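Lyase/mutase (Burkholderia cenocepacia, PDB 4LSB) is a magnesium-binding lyase/mutase of the TIM-barrel fold, in the phosphoenolpyruvate phosphomutase family. Local coordinates at residues F22-R28 against F51-A55; C165-L169 against A195-T199; I204-T208 against L231-V236; P214-M219 against V236-G242. One frame throughout, in Å; residues are numbered along the deposited sequence.

Contact 1: residues F22-R28 against F51-A55; sequences FRALHTR and FEALA
L25 lies over A53, CD1 of L25 to CB of A53 4.0 Å, where the helix before the TIM barrel meets the loop leading into strand 54-55. F22 joins it one helical turn earlier. Its chi1 is t, and CE1 of F22 comes to 3.7 Å from CB of A53. The CA atoms of F22 and A53 are 7.0 Å apart, the closest CA pair of the two segments. The chain is helical through F22, R23 and A24; R28 is extended at phi/psi -81/162. A53 is also extended, at -159/163, and points its CB at the helix. L25 is an mt rotamer. Strand 32-34 adjoins the contact; F22 and A53 both touch I34. H26 ND1 donates to F22 O at 2.8 Å. At the exposed side R28 reaches E52 with chi1 p and chi2 and chi3 t. The salt bridge is two-pronged: R28 NH1 to E52 OE1 is 3.0 Å, and R28 NH2 to E52 OE2 is 2.8 Å.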
loop_
_atom_site.group_PDB
_atom_site.type_symbol
_atom_site.label_atom_id
_atom_site.label_comp_id
_atom_site.label_asym_id
_atom_site.label_seq_id
_atom_site.Cartn_x
_atom_site.Cartn_y
_atom_site.Cartn_z
ATOM N N PHE B 22 13.437 16.667 -14.969
ATOM C CA PHE B 22 12.385 17.209 -14.112
ATOM C C PHE B 22 12.248 18.711 -14.309
ATOM O O PHE B 22 11.131 19.215 -14.447
ATOM C CB PHE B 22 12.653 16.900 -12.660
ATOM C CG PHE B 22 11.493 17.220 -11.764
ATOM C CD1 PHE B 22 10.234 16.683 -12.015
ATOM C CD2 PHE B 22 11.648 18.033 -10.688
ATOM C CE1 PHE B 22 9.152 16.963 -11.161
ATOM C CE2 PHE B 22 10.580 18.308 -9.833
ATOM C CZ PHE B 22 9.340 17.773 -10.082
ATOM N N ARG B 23 13.373 19.435 -14.311
ATOM C CA ARG B 23 13.332 20.882 -14.496
ATOM C C ARG B 23 12.680 21.212 -15.869
ATOM O O ARG B 23 11.856 22.109 -15.944
ATOM C CB ARG B 23 14.751 21.502 -14.400
ATOM C CG ARG B 23 14.794 23.036 -14.499
ATOM C CD ARG B 23 16.140 23.564 -15.064
ATOM N NE ARG B 23 16.319 23.113 -16.455
ATOM C CZ ARG B 23 15.785 23.688 -17.550
ATOM N NH1 ARG B 23 15.050 24.803 -17.476
ATOM N NH2 ARG B 23 15.995 23.142 -18.743
ATOM N N ALA B 24 13.060 20.452 -16.904
ATOM C CA ALA B 24 12.545 20.609 -18.268
ATOM C C ALA B 24 11.029 20.400 -18.394
ATOM O O ALA B 24 10.399 21.042 -19.248
ATOM C CB ALA B 24 13.271 19.681 -19.228
ATOM N N LEU B 25 10.458 19.497 -17.590
ATOM C CA LEU B 25 8.990 19.309 -17.561
ATOM C C LEU B 25 8.322 20.598 -17.268
ATOM O O LEU B 25 7.231 20.829 -17.783
ATOM C CB LEU B 25 8.511 18.284 -16.507
ATOM C CG LEU B 25 8.952 16.879 -16.762
ATOM C CD1 LEU B 25 8.677 15.903 -15.649
ATOM C CD2 LEU B 25 8.332 16.415 -18.087
ATOM N N HIS B 26 8.971 21.467 -16.483
ATOM C CA HIS B 26 8.333 22.708 -16.060
ATOM C C HIS B 26 8.389 23.849 -17.083
ATOM O O HIS B 26 7.778 24.882 -16.841
ATOM C CB HIS B 26 8.915 23.225 -14.744
ATOM C CG HIS B 26 8.668 22.319 -13.582
ATOM N ND1 HIS B 26 9.409 21.188 -13.374
ATOM C CD2 HIS B 26 7.774 22.384 -12.570
ATOM C CE1 HIS B 26 8.983 20.579 -12.290
ATOM N NE2 HIS B 26 7.984 21.280 -11.786
ATOM N N THR B 27 9.185 23.690 -18.117
ATOM C CA THR B 27 9.419 24.781 -19.076
ATOM C C THR B 27 8.841 24.461 -20.443
ATOM O O THR B 27 8.729 25.345 -21.282
ATOM C CB THR B 27 10.902 25.116 -19.202
ATOM O OG1 THR B 27 11.613 23.977 -19.676
ATOM C CG2 THR B 27 11.465 25.569 -17.827
ATOM N N ARG B 28 8.406 23.235 -20.666
ATOM C CA ARG B 28 7.754 22.942 -21.933
ATOM C C ARG B 28 6.298 23.402 -21.875
ATOM O O ARG B 28 5.715 23.625 -20.775
ATOM C CB ARG B 28 7.916 21.466 -22.294
ATOM C CG ARG B 28 7.070 20.546 -21.520
ATOM C CD ARG B 28 7.408 19.105 -21.855
ATOM N NE ARG B 28 6.377 18.302 -21.220
ATOM C CZ ARG B 28 6.444 16.998 -20.983
ATOM N NH1 ARG B 28 7.520 16.297 -21.315
ATOM N NH2 ARG B 28 5.403 16.404 -20.416
ATOM N N PHE B 51 3.762 8.106 -16.666
ATOM C CA PHE B 51 4.028 9.387 -15.974
ATOM C C PHE B 51 5.521 9.672 -16.030
ATOM O O PHE B 51 6.346 8.735 -16.223
ATOM C CB PHE B 51 3.454 9.404 -14.576
ATOM C CG PHE B 51 1.971 9.466 -14.556
ATOM C CD1 PHE B 51 1.318 10.659 -14.799
ATOM C CD2 PHE B 51 1.224 8.311 -14.327
ATOM C CE1 PHE B 51 -0.081 10.718 -14.774
ATOM C CE2 PHE B 51 -0.174 8.364 -14.356
ATOM C CZ PHE B 51 -0.819 9.581 -14.573
ATOM N N GLU B 52 5.859 10.962 -15.984
ATOM C CA GLU B 52 7.253 11.393 -16.195
ATOM C C GLU B 52 7.977 11.829 -14.919
ATOM O O GLU B 52 9.182 12.100 -14.949
ATOM C CB GLU B 52 7.292 12.510 -17.221
ATOM C CG GLU B 52 7.109 11.988 -18.645
ATOM C CD GLU B 52 6.975 13.128 -19.628
ATOM O OE1 GLU B 52 8.006 13.526 -20.191
ATOM O OE2 GLU B 52 5.886 13.660 -19.817
ATOM N N ALA B 53 7.244 11.877 -13.827
ATOM C CA ALA B 53 7.796 12.225 -12.526
ATOM C C ALA B 53 6.864 11.696 -11.505
ATOM O O ALA B 53 5.702 11.422 -11.821
ATOM C CB ALA B 53 7.875 13.722 -12.417
ATOM N N LEU B 54 7.325 11.590 -10.280
ATOM C CA LEU B 54 6.462 11.181 -9.140
ATOM C C LEU B 54 6.671 12.157 -7.985
ATOM O O LEU B 54 7.746 12.737 -7.858
ATOM C CB LEU B 54 6.843 9.738 -8.683
ATOM C CG LEU B 54 6.855 8.684 -9.784
ATOM C CD1 LEU B 54 7.427 7.384 -9.254
ATOM C CD2 LEU B 54 5.482 8.445 -10.316
ATOM N N ALA B 55 5.651 12.308 -7.127
ATOM C CA ALA B 55 5.763 13.072 -5.925
ATOM C C ALA B 55 5.348 12.214 -4.742
ATOM O O ALA B 55 4.327 11.487 -4.761
ATOM C CB ALA B 55 4.898 14.318 -5.994
#

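Contact 2: residues C165-L169 against A195-T199; sequences CENYL and APGIT
A195 starts a type II beta turn that ends at I198, closed by a weak hydrogen bond from I198 N to A195 O (3.5 Å). Its CA makes a CA-H...O contact with C165 O at 3.5 Å; A195 CA to C165 CA is 4.9 Å. P196 CD is 3.3 Å from C165 O, and P196 CG is 3.8 Å from L169 CD1. The carboxylate of E166 also reaches this ring, though its salt bridge is with R164. A water donates to P196 O and C165 O, both at 2.7 Å, and accepts from Y168 N at 2.9 Å. At phi 100° a CB on G197 would jam against P196 O and clash with Y168 CB. G197 CA is 5.0 Å from Y168 CA. I198, chi1 m, puts CG1 over the face of the Y168 ring, a CH-pi contact 3.5 Å from the centroid. Y168 (chi1 -82°) lies in a 3-10 turn. Such packing joins neighbouring beta-alpha loops, after strands 160-164 and 192-194, at the C-terminal end of a TIM barrel.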
loop_
_atom_site.group_PDB
_atom_site.type_symbol
_atom_site.label_atom_id
_atom_site.label_comp_id
_atom_site.label_asym_id
_atom_site.label_seq_id
_atom_site.Cartn_x
_atom_site.Cartn_y
_atom_site.Cartn_z
ATOM N N CYS B 165 2.468 27.626 0.390
ATOM C CA CYS B 165 1.736 28.498 1.312
ATOM C C CYS B 165 0.449 27.786 1.727
ATOM O O CYS B 165 -0.403 27.431 0.880
ATOM C CB CYS B 165 1.439 29.860 0.709
ATOM S SG CYS B 165 0.370 30.821 1.807
ATOM N N GLU B 166 0.316 27.564 3.031
ATOM C CA GLU B 166 -0.700 26.670 3.532
ATOM C C GLU B 166 -1.960 27.380 4.033
ATOM O O GLU B 166 -2.816 26.752 4.634
ATOM C CB GLU B 166 -0.116 25.795 4.636
ATOM C CG GLU B 166 1.087 25.013 4.200
ATOM C CD GLU B 166 0.764 23.970 3.145
ATOM O OE1 GLU B 166 0.062 22.992 3.483
ATOM O OE2 GLU B 166 1.214 24.106 1.983
ATOM N N ASN B 167 -2.038 28.674 3.772
ATOM C CA ASN B 167 -3.129 29.529 4.233
ATOM C C ASN B 167 -4.503 28.916 4.139
ATOM O O ASN B 167 -5.254 28.907 5.136
ATOM C CB ASN B 167 -3.136 30.825 3.462
ATOM C CG ASN B 167 -2.277 31.896 4.094
ATOM O OD1 ASN B 167 -1.804 31.754 5.217
ATOM N ND2 ASN B 167 -2.076 32.972 3.374
ATOM N N TYR B 168 -4.829 28.394 2.955
ATOM C CA TYR B 168 -6.176 27.900 2.690
ATOM C C TYR B 168 -6.485 26.609 3.414
ATOM O O TYR B 168 -7.655 26.232 3.489
ATOM C CB TYR B 168 -6.420 27.709 1.175
ATOM C CG TYR B 168 -6.803 28.978 0.436
ATOM C CD1 TYR B 168 -5.928 30.072 0.347
ATOM C CD2 TYR B 168 -8.040 29.082 -0.196
ATOM C CE1 TYR B 168 -6.278 31.219 -0.337
ATOM C CE2 TYR B 168 -8.404 30.224 -0.886
ATOM C CZ TYR B 168 -7.544 31.284 -0.961
ATOM O OH TYR B 168 -7.932 32.386 -1.640
ATOM N N LEU B 169 -5.463 25.905 3.908
ATOM C CA LEU B 169 -5.707 24.714 4.721
ATOM C C LEU B 169 -5.883 25.032 6.226
ATOM O O LEU B 169 -6.223 24.128 7.002
ATOM C CB LEU B 169 -4.624 23.659 4.536
ATOM C CG LEU B 169 -4.267 23.228 3.100
ATOM C CD1 LEU B 169 -3.192 22.152 3.173
ATOM C CD2 LEU B 169 -5.458 22.711 2.304
ATOM N N ALA B 195 -0.113 26.733 -3.591
ATOM C CA ALA B 195 -1.063 27.034 -2.486
ATOM C C ALA B 195 -2.190 25.988 -2.412
ATOM O O ALA B 195 -3.184 26.127 -3.086
ATOM C CB ALA B 195 -1.657 28.407 -2.692
ATOM N N PRO B 196 -2.027 24.939 -1.606
ATOM C CA PRO B 196 -3.056 23.920 -1.587
ATOM C C PRO B 196 -4.354 24.476 -0.999
ATOM O O PRO B 196 -4.323 25.346 -0.125
ATOM C CB PRO B 196 -2.453 22.810 -0.734
ATOM C CG PRO B 196 -1.375 23.463 0.045
ATOM C CD PRO B 196 -0.892 24.597 -0.733
ATOM N N GLY B 197 -5.483 24.023 -1.527
ATOM C CA GLY B 197 -6.770 24.617 -1.091
ATOM C C GLY B 197 -7.403 25.656 -1.980
ATOM O O GLY B 197 -8.610 25.842 -1.914
ATOM N N ILE B 198 -6.629 26.361 -2.802
ATOM C CA ILE B 198 -7.200 27.197 -3.856
ATOM C C ILE B 198 -7.705 26.329 -5.035
ATOM O O ILE B 198 -6.930 25.665 -5.739
ATOM C CB ILE B 198 -6.220 28.252 -4.372
ATOM C CG1 ILE B 198 -5.610 29.023 -3.216
ATOM C CG2 ILE B 198 -6.934 29.217 -5.308
ATOM C CD1 ILE B 198 -4.906 30.284 -3.652
ATOM N N THR B 199 -9.024 26.317 -5.215
ATOM C CA THR B 199 -9.667 25.444 -6.186
ATOM C C THR B 199 -10.456 26.216 -7.243
ATOM O O THR B 199 -10.788 25.645 -8.270
ATOM C CB THR B 199 -10.644 24.438 -5.495
ATOM O OG1 THR B 199 -11.469 25.152 -4.575
ATOM C CG2 THR B 199 -9.879 23.373 -4.698
HETATM O O HOH W 1 -3.089 27.615 0.734
#

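Contact 3: residues I204-T208 against L231-V236; sequences IAAVT and LAALGV
Two outer helices of the barrel meet here, and the end of one fits against the side of the other. Segment 204-208 is helical throughout. Segment 231-236 is helical to A233 and then closes in a Schellman motif, with G235 at phi/psi 91/9. G235 N bonds to A232 O at 2.9 Å, and V236 N to L231 O at 3.1 Å. The small A205 lets the chain at L234 come close: A205 CA is 4.7 Å from L234 CA and 3.7 Å from L234 O. Its CB touches L234 CD2 at 4.0 Å. I204, an mt rotamer, is a bump that fits a hollow lined by L231, L234 and V236. CD1 of I204 is 3.9 Å from L231 CD2. CG2 of I204 is 4.1 Å from L234 CB and 3.5 Å from V236 CG2. T208 fits against the turn at G235, with CA atoms 5.7 Å apart. Its chi1 is p, so OG1 of T208 donates to L234 O at 2.6 Å. CG2 of T208 is 3.7 Å from G235 C and 4.0 Å from V236 CG2. A CB on G235 would clash with T208 OG1, and the positive phi also favours glycine. Both helices pack on strand 215-218: V217 touches I204, L231 and V236, and V215 touches T208. On another side of helix 201-211, V207 packs on helix 175-187.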
loop_
_atom_site.group_PDB
_atom_site.type_symbol
_atom_site.label_atom_id
_atom_site.label_comp_id
_atom_site.label_asym_id
_atom_site.label_seq_id
_atom_site.Cartn_x
_atom_site.Cartn_y
_atom_site.Cartn_z
ATOM N N ILE B 204 -7.270 30.666 -9.146
ATOM C CA ILE B 204 -6.066 30.041 -9.733
ATOM C C ILE B 204 -5.429 30.889 -10.840
ATOM O O ILE B 204 -4.206 31.085 -10.891
ATOM C CB ILE B 204 -6.404 28.635 -10.302
ATOM C CG1 ILE B 204 -6.701 27.644 -9.199
ATOM C CG2 ILE B 204 -5.267 28.093 -11.144
ATOM C CD1 ILE B 204 -7.358 26.389 -9.676
ATOM N N ALA B 205 -6.235 31.390 -11.764
ATOM C CA ALA B 205 -5.678 32.216 -12.836
ATOM C C ALA B 205 -4.988 33.476 -12.314
ATOM O O ALA B 205 -4.021 33.946 -12.873
ATOM C CB ALA B 205 -6.743 32.583 -13.821
ATOM N N ALA B 206 -5.516 34.045 -11.244
ATOM C CA ALA B 206 -4.903 35.214 -10.598
ATOM C C ALA B 206 -3.574 34.864 -9.943
ATOM O O ALA B 206 -2.664 35.672 -9.929
ATOM C CB ALA B 206 -5.832 35.782 -9.553
ATOM N N VAL B 207 -3.527 33.714 -9.311
ATOM C CA VAL B 207 -2.234 33.181 -8.796
ATOM C C VAL B 207 -1.189 33.034 -9.911
ATOM O O VAL B 207 -0.093 33.541 -9.770
ATOM C CB VAL B 207 -2.383 31.825 -8.073
ATOM C CG1 VAL B 207 -1.037 31.338 -7.604
ATOM C CG2 VAL B 207 -3.243 32.028 -6.855
ATOM N N THR B 208 -1.533 32.365 -10.998
ATOM C CA THR B 208 -0.523 32.092 -12.025
ATOM C C THR B 208 -0.077 33.399 -12.699
ATOM O O THR B 208 1.108 33.574 -13.043
ATOM C CB THR B 208 -1.053 31.100 -13.082
ATOM O OG1 THR B 208 -2.147 31.679 -13.814
ATOM C CG2 THR B 208 -1.585 29.811 -12.428
ATOM N N LEU B 231 -6.819 23.455 -16.348
ATOM C CA LEU B 231 -5.752 24.053 -15.523
ATOM C C LEU B 231 -4.663 24.672 -16.385
ATOM O O LEU B 231 -4.197 25.779 -16.073
ATOM C CB LEU B 231 -5.203 23.039 -14.482
ATOM C CG LEU B 231 -6.266 22.672 -13.427
ATOM C CD1 LEU B 231 -6.013 21.348 -12.763
ATOM C CD2 LEU B 231 -6.309 23.730 -12.390
ATOM N N ALA B 232 -4.304 24.021 -17.488
ATOM C CA ALA B 232 -3.339 24.598 -18.397
ATOM C C ALA B 232 -3.834 25.971 -18.937
ATOM O O ALA B 232 -3.061 26.922 -19.040
ATOM C CB ALA B 232 -3.043 23.614 -19.543
ATOM N N ALA B 233 -5.124 26.078 -19.229
ATOM C CA ALA B 233 -5.715 27.316 -19.754
ATOM C C ALA B 233 -5.720 28.440 -18.706
ATOM O O ALA B 233 -5.730 29.625 -19.053
ATOM C CB ALA B 233 -7.129 27.046 -20.227
ATOM N N LEU B 234 -5.733 28.052 -17.421
ATOM C CA LEU B 234 -5.585 28.992 -16.306
ATOM C C LEU B 234 -4.090 29.317 -16.007
ATOM O O LEU B 234 -3.767 30.075 -15.097
ATOM C CB LEU B 234 -6.286 28.418 -15.086
ATOM C CG LEU B 234 -7.761 28.112 -15.269
ATOM C CD1 LEU B 234 -8.291 27.270 -14.124
ATOM C CD2 LEU B 234 -8.555 29.406 -15.373
ATOM N N GLY B 235 -3.178 28.728 -16.761
ATOM C CA GLY B 235 -1.770 29.059 -16.650
ATOM C C GLY B 235 -0.981 28.215 -15.669
ATOM O O GLY B 235 0.191 28.504 -15.396
ATOM N N VAL B 236 -1.614 27.163 -15.163
ATOM C CA VAL B 236 -0.975 26.204 -14.297
ATOM C C VAL B 236 0.048 25.396 -15.052
ATOM O O VAL B 236 -0.155 25.044 -16.228
ATOM C CB VAL B 236 -2.023 25.254 -13.671
ATOM C CG1 VAL B 236 -1.369 24.250 -12.728
ATOM C CG2 VAL B 236 -3.021 26.076 -12.864
#

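Contact 4: residues P214-M219 against V236-G242; sequences PVNVVM and VKRVSVG
This is a parallel strand pairing in the barrel sheet, between strand 215-218 and strand 238-240. The strand axes come within 4.6 Å and cross at -28°. N216 pairs with R238, V217 with V239 and V218 with S240, with CA-CA distances of 4.4, 5.0 and 4.7 Å. V215 O accepts from both K237 N and R238 N, each at 3.1 Å. V217 N then donates to R238 O (2.9 Å), S240 N to V217 O (3.0 Å) and M219 N to S240 O (2.9 Å). N216, R238, V218 and S240 lie on one face. There R238 NE donates to N216 OD1 at 2.9 Å, and N216 ND2 to S240 OG at 3.0 Å. A water donates to N216 OD1 (2.8 Å) and accepts from R238 NH2 (3.0 Å). N216 has chi1 t; R238 begins t, t, p. V217 and V239 face the helices. V217 CG2 meets V236 CG2 at 3.6 Å, and M219 CG meets V239 CG1 at 4.0 Å. F266 of the second subunit packs on M219, V239 and V241. The strands flank helix 228-233 in sequence, forming the beta-alpha-beta unit from which a TIM barrel is built.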
loop_
_atom_site.group_PDB
_atom_site.type_symbol
_atom_site.label_atom_id
_atom_site.label_comp_id
_atom_site.label_asym_id
_atom_site.label_seq_id
_atom_site.Cartn_x
_atom_site.Cartn_y
_atom_site.Cartn_z
ATOM N N PRO B 214 6.486 28.826 -12.484
ATOM C CA PRO B 214 5.577 27.684 -12.467
ATOM C C PRO B 214 4.745 27.574 -11.195
ATOM O O PRO B 214 5.272 27.678 -10.087
ATOM C CB PRO B 214 6.513 26.506 -12.570
ATOM C CG PRO B 214 7.655 27.032 -13.423
ATOM C CD PRO B 214 7.859 28.403 -12.847
ATOM N N VAL B 215 3.495 27.210 -11.365
ATOM C CA VAL B 215 2.583 26.964 -10.237
ATOM C C VAL B 215 2.092 25.517 -10.269
ATOM O O VAL B 215 1.760 24.989 -11.347
ATOM C CB VAL B 215 1.421 27.976 -10.251
ATOM C CG1 VAL B 215 0.293 27.596 -9.283
ATOM C CG2 VAL B 215 1.950 29.370 -9.952
ATOM N N ASN B 216 2.078 24.866 -9.095
ATOM C CA ASN B 216 1.476 23.532 -8.945
ATOM C C ASN B 216 0.119 23.755 -8.312
ATOM O O ASN B 216 -0.004 24.547 -7.378
ATOM C CB ASN B 216 2.351 22.687 -7.988
ATOM C CG ASN B 216 1.785 21.303 -7.709
ATOM O OD1 ASN B 216 2.257 20.354 -8.273
ATOM N ND2 ASN B 216 0.844 21.175 -6.762
ATOM N N VAL B 217 -0.883 23.039 -8.815
ATOM C CA VAL B 217 -2.215 23.001 -8.226
ATOM C C VAL B 217 -2.524 21.535 -7.895
ATOM O O VAL B 217 -2.183 20.638 -8.684
ATOM C CB VAL B 217 -3.261 23.520 -9.229
ATOM C CG1 VAL B 217 -4.657 23.142 -8.802
ATOM C CG2 VAL B 217 -3.088 25.037 -9.374
ATOM N N VAL B 218 -3.097 21.301 -6.719
ATOM C CA VAL B 218 -3.484 19.937 -6.321
ATOM C C VAL B 218 -4.971 19.768 -6.591
ATOM O O VAL B 218 -5.754 20.681 -6.380
ATOM C CB VAL B 218 -3.163 19.610 -4.842
ATOM C CG1 VAL B 218 -3.908 20.518 -3.877
ATOM C CG2 VAL B 218 -3.485 18.153 -4.553
ATOM N N MET B 219 -5.319 18.596 -7.097
ATOM C CA MET B 219 -6.659 18.253 -7.369
ATOM C C MET B 219 -7.081 17.096 -6.456
ATOM O O MET B 219 -6.301 16.164 -6.228
ATOM C CB MET B 219 -6.849 17.888 -8.841
ATOM C CG MET B 219 -7.008 19.112 -9.697
ATOM S SD MET B 219 -8.621 19.875 -9.455
ATOM C CE MET B 219 -8.151 21.563 -9.135
ATOM N N VAL B 236 -1.614 27.163 -15.163
ATOM C CA VAL B 236 -0.975 26.204 -14.297
ATOM C C VAL B 236 0.048 25.396 -15.052
ATOM O O VAL B 236 -0.155 25.044 -16.228
ATOM C CB VAL B 236 -2.023 25.254 -13.671
ATOM C CG1 VAL B 236 -1.369 24.250 -12.728
ATOM C CG2 VAL B 236 -3.021 26.076 -12.864
ATOM N N LYS B 237 1.161 25.088 -14.374
ATOM C CA LYS B 237 2.196 24.261 -14.982
ATOM C C LYS B 237 2.202 22.783 -14.533
ATOM O O LYS B 237 2.554 21.903 -15.298
ATOM C CB LYS B 237 3.556 24.878 -14.676
ATOM C CG LYS B 237 4.728 24.182 -15.360
ATOM C CD LYS B 237 4.594 24.027 -16.862
ATOM C CE LYS B 237 4.421 25.390 -17.539
ATOM N NZ LYS B 237 4.402 25.221 -19.016
ATOM N N ARG B 238 1.884 22.544 -13.285
ATOM C CA ARG B 238 1.980 21.211 -12.659
ATOM C C ARG B 238 0.748 20.911 -11.854
ATOM O O ARG B 238 0.269 21.742 -11.116
ATOM C CB ARG B 238 3.193 21.127 -11.744
ATOM C CG ARG B 238 3.672 19.703 -11.486
ATOM C CD ARG B 238 5.053 19.735 -10.819
ATOM N NE ARG B 238 4.943 20.081 -9.413
ATOM C CZ ARG B 238 5.919 20.486 -8.592
ATOM N NH1 ARG B 238 7.138 20.652 -8.983
ATOM N NH2 ARG B 238 5.654 20.663 -7.315
ATOM N N VAL B 239 0.253 19.685 -11.966
ATOM C CA VAL B 239 -0.901 19.294 -11.233
ATOM C C VAL B 239 -0.594 17.996 -10.486
ATOM O O VAL B 239 -0.211 16.987 -11.063
ATOM C CB VAL B 239 -2.097 19.054 -12.172
ATOM C CG1 VAL B 239 -3.341 18.741 -11.344
ATOM C CG2 VAL B 239 -2.338 20.269 -13.037
ATOM N N SER B 240 -0.766 18.055 -9.178
ATOM C CA SER B 240 -0.534 16.912 -8.298
ATOM C C SER B 240 -1.870 16.447 -7.648
ATOM O O SER B 240 -2.955 17.093 -7.805
ATOM C CB SER B 240 0.476 17.348 -7.206
ATOM O OG SER B 240 -0.122 18.320 -6.302
ATOM N N VAL B 241 -1.808 15.335 -6.897
ATOM C CA VAL B 241 -3.010 14.799 -6.279
ATOM C C VAL B 241 -2.922 14.470 -4.768
ATOM O O VAL B 241 -3.862 13.919 -4.208
ATOM C CB VAL B 241 -3.548 13.555 -7.030
ATOM C CG1 VAL B 241 -3.860 13.889 -8.486
ATOM C CG2 VAL B 241 -2.601 12.374 -6.907
ATOM N N GLY B 242 -1.826 14.831 -4.112
ATOM C CA GLY B 242 -1.669 14.599 -2.687
ATOM C C GLY B 242 -1.989 13.135 -2.372
ATOM O O GLY B 242 -1.496 12.227 -3.063
HETATM O O HOH W 2 3.552 18.800 -6.347
#

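Overall arrangement
All four contacts belong to one TIM barrel. Contacts 3 and 4 share V236 and have centres 10 Å apart. L231 CD1 of contact 3 lies 3.8 Å from V239 CG2 of contact 4, joining helix to sheet. Contact 1 meets contact 4 through two probable hydrogen bonds: R28 O to K237 NZ is 2.7 Å, and H26 NE2 to R238 NH1 is 3.0 Å. Contact 2 touches contact 3 where I198 CD1 is 4.0 Å from V207 CG2, and contact 4 where P196 CB is 4.2 Å from V218 CG1. The magnesium site includes S58 and E97. The ion lies about 7 Å from the E166 side chain (contact 2) and about 9 Å from G242 (contact 4).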